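Glyoxylate-induced Protein (Pseudomonas aeruginosa, PDB 1SQ4) is a double beta-barrel cupin protein whose function has not been established, though it possibly acts as a ureidoglycine aminohydrolase. Local coordinates at residues S44-P47 / R53-V56; S5-H10 / V234-F239; H144-D149 / V266-R271; V182-S185 / M191-N194. All coordinates share one frame; numbering follows the deposited sequence.

How the contacts relate
Contact 2 (5-10 with 234-239) encloses contacts 1 and 4 along the chain, crosses contact 3 (144-149 with 266-271), and brings the N-terminal arm to a turn of the second cupin barrel. Contact 1 touches it, P9 meeting W55, with centres about 18 Å apart. Contact 4 (182-185 with 191-194) is nested inside contact 3, about 14 Å away between centres, and V266 and N267 pack on H192. This pair lies on the opposite side of the chain's centre from contact 2. Subunits join the two ends: H45 and V56 of contact 1 pack on N267 and M270 of a neighbouring copy, so contact 1 of one chain meets contact 3 of another.

Contact 1 of 4, residues S44-P47 / R53-V56; sequences SHLP and RMWV
S44 and M54 join the incoming loop to strand 52-57 through a single antiparallel bridge, a hydrogen-bonded pair. S44 N donates to M54 O over 2.8 Å; S44 N lies in the carbonyl plane of M54, with an angle of 161° at the hydrogen. The return bond, from M54 N to S44 O, is weak at 3.4 Å. Beside this bridge the small S44 side chain lies against a branch of V56, with S44 CB 3.7 Å from V56 CG2. Two residues beyond S44, L46 crosses M54 at about a right angle, and L46 CD1 rests 3.7 Å from the selenium, M54 SE. A long, flexible methionine chain, here carrying selenium, suits this spot: its CG stands between the backbone N and the carbonyl carbon (chi1 65°), and the chain then bends at its last torsion. Strand 52-57 is, within this chain, an outermost strand of the six-stranded sheet of the first cupin barrel, so the loop lines its outer edge for one residue pair before turning off. M54 also packs on Y71 and V73 of the adjacent strand 69-76. The R53 side chain leads away from 44-47, to salt bridges with E74 and with D40, earlier in the same loop, while W55 CZ2 sits 3.9 Å above one face of the R53 guanidinium. H45 and L46 pack on N267 and H269 of a neighbouring subunit, and V56 lies on M270 of that same copy.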
loop_
_atom_site.group_PDB
_atom_site.type_symbol
_atom_site.label_atom_id
_atom_site.label_comp_id
_atom_site.label_asym_id
_atom_site.label_seq_id
_atom_site.Cartn_x
_atom_site.Cartn_y
_atom_site.Cartn_z
ATOM N N SER A 44 26.785 21.080 -10.764
ATOM C CA SER A 44 27.848 20.271 -11.367
ATOM C C SER A 44 28.771 21.094 -12.266
ATOM O O SER A 44 28.544 22.282 -12.498
ATOM C CB SER A 44 27.236 19.124 -12.181
ATOM O OG SER A 44 26.326 18.367 -11.395
ATOM N N HIS A 45 29.795 20.439 -12.798
ATOM C CA HIS A 45 30.768 21.115 -13.638
ATOM C C HIS A 45 31.286 20.291 -14.822
ATOM O O HIS A 45 31.190 19.064 -14.831
ATOM C CB HIS A 45 31.938 21.543 -12.755
ATOM C CG HIS A 45 31.532 22.422 -11.616
ATOM N ND1 HIS A 45 31.332 23.779 -11.764
ATOM C CD2 HIS A 45 31.219 22.134 -10.331
ATOM C CE1 HIS A 45 30.912 24.285 -10.621
ATOM N NE2 HIS A 45 30.831 23.308 -9.734
ATOM N N LEU A 46 31.832 20.974 -15.823
ATOM C CA LEU A 46 32.380 20.293 -16.981
ATOM C C LEU A 46 33.757 20.853 -17.339
ATOM O O LEU A 46 34.053 22.028 -17.111
ATOM C CB LEU A 46 31.430 20.405 -18.181
ATOM C CG LEU A 46 30.093 19.662 -18.084
ATOM C CD1 LEU A 46 29.213 20.053 -19.271
ATOM C CD2 LEU A 46 30.313 18.131 -18.048
ATOM N N PRO A 47 34.631 20.002 -17.887
ATOM C CA PRO A 47 35.974 20.434 -18.267
ATOM C C PRO A 47 35.911 21.486 -19.329
ATOM O O PRO A 47 35.010 21.477 -20.166
ATOM C CB PRO A 47 36.609 19.165 -18.813
ATOM C CG PRO A 47 35.985 18.106 -18.010
ATOM C CD PRO A 47 34.516 18.538 -17.979
ATOM N N ARG A 53 28.215 26.936 -13.953
ATOM C CA ARG A 53 27.621 26.078 -12.938
ATOM C C ARG A 53 26.329 25.575 -13.602
ATOM O O ARG A 53 25.676 26.324 -14.329
ATOM C CB ARG A 53 27.325 26.882 -11.664
ATOM C CG ARG A 53 26.275 27.988 -11.851
ATOM C CD ARG A 53 26.278 29.055 -10.740
ATOM N NE ARG A 53 26.087 28.503 -9.394
ATOM C CZ ARG A 53 25.072 28.800 -8.578
ATOM N NH1 ARG A 53 24.113 29.656 -8.942
ATOM N NH2 ARG A 53 25.027 28.236 -7.380
HETATM N N MSE A 54 25.974 24.312 -13.384
HETATM C CA MSE A 54 24.768 23.762 -13.993
HETATM C C MSE A 54 24.046 22.771 -13.094
HETATM O O MSE A 54 24.640 22.131 -12.227
HETATM C CB MSE A 54 25.100 23.063 -15.317
HETATM C CG MSE A 54 25.991 21.838 -15.170
HETATM SE SE MSE A 54 26.514 20.990 -16.848
HETATM C CE MSE A 54 26.307 19.115 -16.363
ATOM N N TRP A 55 22.752 22.652 -13.332
ATOM C CA TRP A 55 21.920 21.742 -12.596
ATOM C C TRP A 55 21.649 20.581 -13.515
ATOM O O TRP A 55 21.164 20.779 -14.628
ATOM C CB TRP A 55 20.636 22.448 -12.194
ATOM C CG TRP A 55 20.865 23.257 -10.979
ATOM C CD1 TRP A 55 20.971 22.787 -9.702
ATOM C CD2 TRP A 55 21.107 24.668 -10.908
ATOM N NE1 TRP A 55 21.264 23.812 -8.841
ATOM C CE2 TRP A 55 21.352 24.980 -9.554
ATOM C CE3 TRP A 55 21.145 25.696 -11.854
ATOM C CZ2 TRP A 55 21.629 26.283 -9.120
ATOM C CZ3 TRP A 55 21.421 26.992 -11.424
ATOM C CH2 TRP A 55 21.659 27.272 -10.068
ATOM N N VAL A 56 22.000 19.373 -13.074
ATOM C CA VAL A 56 21.797 18.185 -13.898
ATOM C C VAL A 56 20.420 17.589 -13.659
ATOM O O VAL A 56 19.876 17.656 -12.558
ATOM C CB VAL A 56 22.866 17.084 -13.620
ATOM C CG1 VAL A 56 22.677 15.937 -14.595
ATOM C CG2 VAL A 56 24.270 17.644 -13.769
#

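Contact 2 of 4, residues S5-H10 / V234-F239; sequences SYYAPH and VEAGDF
D238 OD2 fixes the turn on which Y7 rests: it accepts from E235 N at 3.0 Å, from well above the carboxylate plane, and also forms a salt bridge with R23. An aspartate serves well here, because its short side chain can fold back to the backbone N three residues earlier and still hold the arginine. The turn itself is type II, from E235 to D238, closed by the bond from D238 N to E235 O (3.0 Å). G237 takes its third position with a positive phi of 109°, a conformation that suits glycine, and the absent side chain lets the tyrosine ring come close, with Y7 CD1 3.6 Å from G237 CA. Y7 holds its CG opposite the backbone N (chi1 170°), which carries the ring out over the turn. A236 O then lies 3.8 Å above one face of the Y7 ring, offset toward the rim, while Y7 CB meets A236 CB at 3.6 Å. The small alanine allows backbone and ring to approach without a bulky group between them. No hydrogen bond crosses the contact, but Y7 pairs through its backbone with L219 of strand 212-220, and A8 packs on V97 of strand 90-98. The arrangement belongs to a two-barrel cupin: an N-terminal arm running between the barrels covers the turn that leads from strand 230-235 to strand 239-244 of the second.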
loop_
_atom_site.group_PDB
_atom_site.type_symbol
_atom_site.label_atom_id
_atom_site.label_comp_id
_atom_site.label_asym_id
_atom_site.label_seq_id
_atom_site.Cartn_x
_atom_site.Cartn_y
_atom_site.Cartn_z
ATOM N N SER A 5 7.630 34.754 -20.815
ATOM C CA SER A 5 8.518 34.604 -19.672
ATOM C C SER A 5 8.957 33.158 -19.531
ATOM O O SER A 5 8.270 32.236 -19.980
ATOM C CB SER A 5 7.800 35.006 -18.392
ATOM O OG SER A 5 6.786 34.063 -18.082
ATOM N N TYR A 6 10.100 32.957 -18.891
ATOM C CA TYR A 6 10.605 31.614 -18.680
ATOM C C TYR A 6 11.272 31.532 -17.317
ATOM O O TYR A 6 12.020 32.421 -16.924
ATOM C CB TYR A 6 11.605 31.257 -19.772
ATOM C CG TYR A 6 11.145 31.586 -21.172
ATOM C CD1 TYR A 6 10.280 30.744 -21.877
ATOM C CD2 TYR A 6 11.612 32.727 -21.806
ATOM C CE1 TYR A 6 9.901 31.044 -23.198
ATOM C CE2 TYR A 6 11.246 33.035 -23.105
ATOM C CZ TYR A 6 10.401 32.199 -23.797
ATOM O OH TYR A 6 10.107 32.535 -25.095
ATOM N N TYR A 7 10.986 30.468 -16.586
ATOM C CA TYR A 7 11.580 30.302 -15.277
ATOM C C TYR A 7 13.026 29.855 -15.421
ATOM O O TYR A 7 13.370 29.112 -16.347
ATOM C CB TYR A 7 10.799 29.276 -14.455
ATOM C CG TYR A 7 11.491 28.881 -13.174
ATOM C CD1 TYR A 7 12.474 27.892 -13.161
ATOM C CD2 TYR A 7 11.165 29.498 -11.963
ATOM C CE1 TYR A 7 13.110 27.522 -11.968
ATOM C CE2 TYR A 7 11.803 29.132 -10.767
ATOM C CZ TYR A 7 12.767 28.145 -10.777
ATOM O OH TYR A 7 13.369 27.758 -9.597
ATOM N N ALA A 8 13.866 30.319 -14.497
ATOM C CA ALA A 8 15.282 29.975 -14.489
ATOM C C ALA A 8 15.797 29.887 -13.055
ATOM O O ALA A 8 15.641 30.819 -12.271
ATOM C CB ALA A 8 16.081 31.008 -15.269
ATOM N N PRO A 9 16.427 28.757 -12.701
ATOM C CA PRO A 9 16.971 28.532 -11.364
ATOM C C PRO A 9 17.983 29.601 -11.043
ATOM O O PRO A 9 18.616 30.160 -11.939
ATOM C CB PRO A 9 17.649 27.174 -11.484
ATOM C CG PRO A 9 16.946 26.525 -12.608
ATOM C CD PRO A 9 16.784 27.640 -13.588
ATOM N N HIS A 10 18.137 29.870 -9.756
ATOM C CA HIS A 10 19.092 30.860 -9.292
ATOM C C HIS A 10 19.924 30.273 -8.163
ATOM O O HIS A 10 20.923 30.854 -7.746
ATOM C CB HIS A 10 18.367 32.133 -8.836
ATOM C CG HIS A 10 17.983 33.045 -9.967
ATOM N ND1 HIS A 10 17.650 34.369 -9.772
ATOM C CD2 HIS A 10 17.898 32.827 -11.299
ATOM C CE1 HIS A 10 17.380 34.928 -10.939
ATOM N NE2 HIS A 10 17.521 34.016 -11.883
ATOM N N VAL A 234 1.740 21.190 -10.451
ATOM C CA VAL A 234 3.071 21.474 -10.968
ATOM C C VAL A 234 3.146 22.940 -11.360
ATOM O O VAL A 234 2.144 23.529 -11.750
ATOM C CB VAL A 234 3.394 20.612 -12.199
ATOM C CG1 VAL A 234 3.420 19.130 -11.813
ATOM C CG2 VAL A 234 2.371 20.872 -13.291
ATOM N N GLU A 235 4.330 23.531 -11.255
ATOM C CA GLU A 235 4.509 24.936 -11.611
ATOM C C GLU A 235 5.824 25.111 -12.366
ATOM O O GLU A 235 6.585 24.156 -12.510
ATOM C CB GLU A 235 4.528 25.795 -10.350
ATOM C CG GLU A 235 5.623 25.391 -9.380
ATOM C CD GLU A 235 5.703 26.290 -8.166
ATOM O OE1 GLU A 235 6.594 26.045 -7.323
ATOM O OE2 GLU A 235 4.886 27.234 -8.052
ATOM N N ALA A 236 6.098 26.330 -12.826
ATOM C CA ALA A 236 7.327 26.597 -13.573
ATOM C C ALA A 236 8.563 26.176 -12.799
ATOM O O ALA A 236 8.754 26.582 -11.658
ATOM C CB ALA A 236 7.419 28.064 -13.927
ATOM N N GLY A 237 9.398 25.357 -13.428
ATOM C CA GLY A 237 10.602 24.893 -12.773
ATOM C C GLY A 237 10.526 23.422 -12.407
ATOM O O GLY A 237 11.545 22.776 -12.164
ATOM N N ASP A 238 9.314 22.885 -12.357
ATOM C CA ASP A 238 9.151 21.485 -12.025
ATOM C C ASP A 238 9.404 20.649 -13.263
ATOM O O ASP A 238 9.161 21.093 -14.383
ATOM C CB ASP A 238 7.746 21.206 -11.476
ATOM C CG ASP A 238 7.486 21.906 -10.145
ATOM O OD1 ASP A 238 8.448 22.428 -9.536
ATOM O OD2 ASP A 238 6.314 21.926 -9.703
ATOM N N PHE A 239 9.910 19.443 -13.037
ATOM C CA PHE A 239 10.221 18.509 -14.103
ATOM C C PHE A 239 9.460 17.201 -13.875
ATOM O O PHE A 239 9.419 16.687 -12.756
ATOM C CB PHE A 239 11.727 18.228 -14.119
ATOM C CG PHE A 239 12.147 17.280 -15.198
ATOM C CD1 PHE A 239 12.107 17.670 -16.528
ATOM C CD2 PHE A 239 12.516 15.978 -14.895
ATOM C CE1 PHE A 239 12.419 16.786 -17.538
ATOM C CE2 PHE A 239 12.830 15.083 -15.906
ATOM C CZ PHE A 239 12.778 15.490 -17.233
#

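Contact 3 of 4, residues H144-D149 / V266-R271; sequences HYQKVD and VNRHMR
Bends at chi2 (105°) and chi3 (-52°) turn the R268 chain past Q146, whose own chain runs extended with CG opposite its backbone N. The two side chains slide past each other in opposite directions: Q146 CG lies 3.5 Å from R268 CD, and the glutamine amide lies alongside R268 CG, its plane nearly perpendicular to the guanidinium. At the polar end R268 NH2 donates to Q146 O over 2.7 Å, close to the line of the carbonyl and in the guanidinium plane. R268 NE (2.7 Å) and R268 NH1 (3.1 Å) both grip N267 O, reaching it from one face of its carbonyl plane, and R268 NH1 also bonds to M187 O. Arginine fits the place because its planar group can serve three backbone carbonyls at once, which fixes its rotation. V148 CG1 lies 3.5 Å above one face of the R268 guanidinium, offset toward its rim, while Y145 OH, bonded to R188 O, lies at the edge. A thiocyanate ion, probably from the crystallisation liquor, sits about 3 Å from the R268 side chain. The arginine thus joins the two cupin halves, tying the tail after strand 258-265 to the loop after strand 136-144.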
loop_
_atom_site.group_PDB
_atom_site.type_symbol
_atom_site.label_atom_id
_atom_site.label_comp_id
_atom_site.label_asym_id
_atom_site.label_seq_id
_atom_site.Cartn_x
_atom_site.Cartn_y
_atom_site.Cartn_z
ATOM N N HIS A 144 22.706 10.857 -28.105
ATOM C CA HIS A 144 23.556 10.316 -29.133
ATOM C C HIS A 144 22.666 10.197 -30.363
ATOM O O HIS A 144 21.607 9.555 -30.335
ATOM C CB HIS A 144 24.105 8.952 -28.716
ATOM C CG HIS A 144 25.232 9.031 -27.732
ATOM N ND1 HIS A 144 25.573 7.972 -26.915
ATOM C CD2 HIS A 144 26.112 10.016 -27.454
ATOM C CE1 HIS A 144 26.615 8.305 -26.178
ATOM N NE2 HIS A 144 26.965 9.541 -26.483
ATOM N N TYR A 145 23.095 10.849 -31.435
ATOM C CA TYR A 145 22.363 10.840 -32.687
ATOM C C TYR A 145 22.431 9.470 -33.330
ATOM O O TYR A 145 23.461 8.806 -33.285
ATOM C CB TYR A 145 22.947 11.892 -33.636
ATOM C CG TYR A 145 22.267 11.920 -34.988
ATOM C CD1 TYR A 145 22.880 11.366 -36.112
ATOM C CD2 TYR A 145 20.977 12.459 -35.138
ATOM C CE1 TYR A 145 22.235 11.342 -37.343
ATOM C CE2 TYR A 145 20.328 12.434 -36.377
ATOM C CZ TYR A 145 20.970 11.868 -37.467
ATOM O OH TYR A 145 20.340 11.792 -38.675
ATOM N N GLN A 146 21.326 9.042 -33.923
ATOM C CA GLN A 146 21.307 7.747 -34.575
ATOM C C GLN A 146 21.346 7.921 -36.085
ATOM O O GLN A 146 20.391 8.406 -36.696
ATOM C CB GLN A 146 20.074 6.961 -34.168
ATOM C CG GLN A 146 20.043 5.573 -34.756
ATOM C CD GLN A 146 18.966 4.718 -34.132
ATOM O OE1 GLN A 146 18.749 3.570 -34.546
ATOM N NE2 GLN A 146 18.279 5.270 -33.124
ATOM N N LYS A 147 22.475 7.535 -36.669
ATOM C CA LYS A 147 22.691 7.636 -38.100
ATOM C C LYS A 147 22.004 6.504 -38.828
ATOM O O LYS A 147 22.087 5.347 -38.420
ATOM C CB LYS A 147 24.184 7.571 -38.424
ATOM C CG LYS A 147 24.504 7.650 -39.914
ATOM C CD LYS A 147 24.258 9.057 -40.439
ATOM C CE LYS A 147 24.336 9.109 -41.957
ATOM N NZ LYS A 147 23.304 8.230 -42.581
ATOM N N VAL A 148 21.321 6.840 -39.910
ATOM C CA VAL A 148 20.678 5.827 -40.715
ATOM C C VAL A 148 21.112 6.023 -42.160
ATOM O O VAL A 148 21.019 7.123 -42.715
ATOM C CB VAL A 148 19.124 5.869 -40.583
ATOM C CG1 VAL A 148 18.623 7.296 -40.627
ATOM C CG2 VAL A 148 18.495 5.043 -41.696
ATOM N N ASP A 149 21.613 4.943 -42.746
ATOM C CA ASP A 149 22.074 4.961 -44.118
ATOM C C ASP A 149 21.028 5.456 -45.064
ATOM O O ASP A 149 19.896 4.978 -45.050
ATOM C CB ASP A 149 22.506 3.576 -44.584
ATOM C CG ASP A 149 23.934 3.269 -44.223
ATOM O OD1 ASP A 149 24.634 2.628 -45.049
ATOM O OD2 ASP A 149 24.360 3.669 -43.116
ATOM N N VAL A 266 12.473 10.118 -31.773
ATOM C CA VAL A 266 11.535 9.653 -32.786
ATOM C C VAL A 266 12.149 9.309 -34.141
ATOM O O VAL A 266 13.358 9.380 -34.332
ATOM C CB VAL A 266 10.473 10.727 -33.038
ATOM C CG1 VAL A 266 9.595 10.905 -31.802
ATOM C CG2 VAL A 266 11.160 12.040 -33.386
ATOM N N ASN A 267 11.282 8.944 -35.080
ATOM C CA ASN A 267 11.666 8.598 -36.445
ATOM C C ASN A 267 12.743 7.544 -36.554
ATOM O O ASN A 267 13.536 7.556 -37.494
ATOM C CB ASN A 267 12.108 9.843 -37.199
ATOM C CG ASN A 267 11.086 10.933 -37.146
ATOM O OD1 ASN A 267 9.907 10.674 -36.971
ATOM N ND2 ASN A 267 11.530 12.167 -37.300
ATOM N N ARG A 268 12.782 6.623 -35.601
ATOM C CA ARG A 268 13.789 5.574 -35.653
ATOM C C ARG A 268 13.225 4.249 -35.142
ATOM O O ARG A 268 12.170 4.228 -34.517
ATOM C CB ARG A 268 14.998 6.005 -34.833
ATOM C CG ARG A 268 16.311 5.644 -35.476
ATOM C CD ARG A 268 17.050 6.850 -36.104
ATOM N NE ARG A 268 16.225 7.632 -37.011
ATOM C CZ ARG A 268 16.650 8.689 -37.702
ATOM N NH1 ARG A 268 15.803 9.338 -38.490
ATOM N NH2 ARG A 268 17.910 9.096 -37.623
ATOM N N HIS A 269 13.901 3.146 -35.435
ATOM C CA HIS A 269 13.440 1.836 -34.976
ATOM C C HIS A 269 13.665 1.751 -33.478
ATOM O O HIS A 269 14.481 2.490 -32.933
ATOM C CB HIS A 269 14.230 0.694 -35.629
ATOM C CG HIS A 269 13.613 0.149 -36.876
ATOM N ND1 HIS A 269 12.342 -0.382 -36.916
ATOM C CD2 HIS A 269 14.104 0.039 -38.135
ATOM C CE1 HIS A 269 12.073 -0.794 -38.143
ATOM N NE2 HIS A 269 13.127 -0.548 -38.901
HETATM N N MSE A 270 12.958 0.836 -32.819
HETATM C CA MSE A 270 13.103 0.637 -31.378
HETATM C C MSE A 270 14.354 -0.199 -31.097
HETATM O O MSE A 270 14.569 -1.226 -31.733
HETATM C CB MSE A 270 11.871 -0.073 -30.819
HETATM C CG MSE A 270 10.599 0.751 -30.863
HETATM SE SE MSE A 270 10.685 2.358 -29.768
HETATM C CE MSE A 270 11.127 3.623 -31.156
ATOM N N ARG A 271 15.178 0.240 -30.148
ATOM C CA ARG A 271 16.404 -0.487 -29.821
ATOM C C ARG A 271 16.137 -1.887 -29.282
ATOM O O ARG A 271 15.426 -2.054 -28.299
ATOM C CB ARG A 271 17.261 0.303 -28.817
ATOM C CG ARG A 271 16.488 1.022 -27.709
ATOM C CD ARG A 271 16.035 2.453 -28.099
ATOM N NE ARG A 271 17.075 3.462 -27.866
ATOM C CZ ARG A 271 16.874 4.781 -27.864
ATOM N NH1 ARG A 271 17.889 5.610 -27.637
ATOM N NH2 ARG A 271 15.666 5.283 -28.085
#

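Contact 4 of 4, residues V182-S185 / M191-N194; sequences VDMS and MHVN
M184 reaches across to H192 so that its selenomethyl group, CE, lies over one face of the imidazole while the selenium stands further out. The two side chains run obliquely to one another: M184 SE is 4.8 Å from the ring centroid of H192 and 54° off the ring normal, an oblique Met-aromatic contact, with M184 SE 3.9 Å from H192 CE1. The residue gets there by bending twice, at chi2 (-76°) and chi3 (102°), which brings its methyl back to the ring; methionine's unbranched, flexible chain, with selenium here in place of sulfur, suits such a path. The V182 and H192 side chains cross at about a right angle, and V182 CG1 comes to the ring obliquely, 4.0 Å from H192 NE2. H192 points from strand 191-198 toward the loop with its CG beside the backbone N, and its backbone pairs with K264 of strand 258-265 within the eight-stranded sheet of the second cupin barrel. In the loop D183 and S185 take part in a local turn, where S185 OG bonds to D183 OD1 at 2.7 Å from above the carboxylate plane. Between the two segments no hydrogen bond forms, so the attraction across this contact is probably mostly dispersion, between the polarisable end of the M184 chain, the valine methyl and the ring, an attraction that depends little on exact angles.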
loop_
_atom_site.group_PDB
_atom_site.type_symbol
_atom_site.label_atom_id
_atom_site.label_comp_id
_atom_site.label_asym_id
_atom_site.label_seq_id
_atom_site.Cartn_x
_atom_site.Cartn_y
_atom_site.Cartn_z
ATOM N N VAL A 182 10.930 21.539 -36.036
ATOM C CA VAL A 182 11.327 20.644 -37.101
ATOM C C VAL A 182 10.115 20.036 -37.778
ATOM O O VAL A 182 9.116 19.738 -37.136
ATOM C CB VAL A 182 12.209 19.514 -36.558
ATOM C CG1 VAL A 182 12.264 18.372 -37.544
ATOM C CG2 VAL A 182 13.606 20.042 -36.300
ATOM N N ASP A 183 10.214 19.851 -39.086
ATOM C CA ASP A 183 9.128 19.274 -39.840
ATOM C C ASP A 183 8.950 17.814 -39.448
ATOM O O ASP A 183 9.893 17.024 -39.514
ATOM C CB ASP A 183 9.416 19.374 -41.327
ATOM C CG ASP A 183 8.179 19.209 -42.151
ATOM O OD1 ASP A 183 7.470 18.197 -41.959
ATOM O OD2 ASP A 183 7.908 20.096 -42.995
HETATM N N MSE A 184 7.732 17.463 -39.052
HETATM C CA MSE A 184 7.405 16.107 -38.639
HETATM C C MSE A 184 7.800 15.067 -39.655
HETATM O O MSE A 184 7.883 13.885 -39.344
HETATM C CB MSE A 184 5.906 15.987 -38.392
HETATM C CG MSE A 184 5.390 16.893 -37.301
HETATM SE SE MSE A 184 5.811 16.251 -35.524
HETATM C CE MSE A 184 7.310 17.432 -35.113
ATOM N N SER A 185 8.035 15.497 -40.879
ATOM C CA SER A 185 8.381 14.548 -41.919
ATOM C C SER A 185 9.875 14.457 -42.160
ATOM O O SER A 185 10.331 13.565 -42.874
ATOM C CB SER A 185 7.670 14.926 -43.217
ATOM O OG SER A 185 8.115 16.188 -43.681
HETATM N N MSE A 191 15.068 13.269 -32.970
HETATM C CA MSE A 191 14.587 13.779 -31.698
HETATM C C MSE A 191 13.897 15.115 -31.893
HETATM O O MSE A 191 14.273 15.907 -32.761
HETATM C CB MSE A 191 15.738 13.979 -30.716
HETATM C CG MSE A 191 16.584 15.199 -31.018
HETATM SE SE MSE A 191 17.618 15.722 -29.478
HETATM C CE MSE A 191 18.760 17.070 -30.293
ATOM N N HIS A 192 12.889 15.365 -31.074
ATOM C CA HIS A 192 12.174 16.616 -31.142
ATOM C C HIS A 192 12.204 17.235 -29.753
ATOM O O HIS A 192 12.111 16.538 -28.742
ATOM C CB HIS A 192 10.717 16.391 -31.562
ATOM C CG HIS A 192 10.544 15.946 -32.985
ATOM N ND1 HIS A 192 9.405 15.289 -33.412
ATOM C CD2 HIS A 192 11.317 16.104 -34.082
ATOM C CE1 HIS A 192 9.490 15.070 -34.710
ATOM N NE2 HIS A 192 10.638 15.553 -35.146
ATOM N N VAL A 193 12.364 18.549 -29.714
ATOM C CA VAL A 193 12.356 19.304 -28.472
ATOM C C VAL A 193 11.379 20.431 -28.787
ATOM O O VAL A 193 11.735 21.400 -29.460
ATOM C CB VAL A 193 13.754 19.900 -28.150
ATOM C CG1 VAL A 193 13.725 20.610 -26.812
ATOM C CG2 VAL A 193 14.801 18.807 -28.119
ATOM N N ASN A 194 10.135 20.285 -28.340
ATOM C CA ASN A 194 9.107 21.304 -28.588
ATOM C C ASN A 194 8.639 21.906 -27.272
ATOM O O ASN A 194 9.183 21.605 -26.216
ATOM C CB ASN A 194 7.884 20.703 -29.287
ATOM C CG ASN A 194 8.252 19.744 -30.403
ATOM O OD1 ASN A 194 8.984 20.098 -31.337
ATOM N ND2 ASN A 194 7.731 18.521 -30.323
#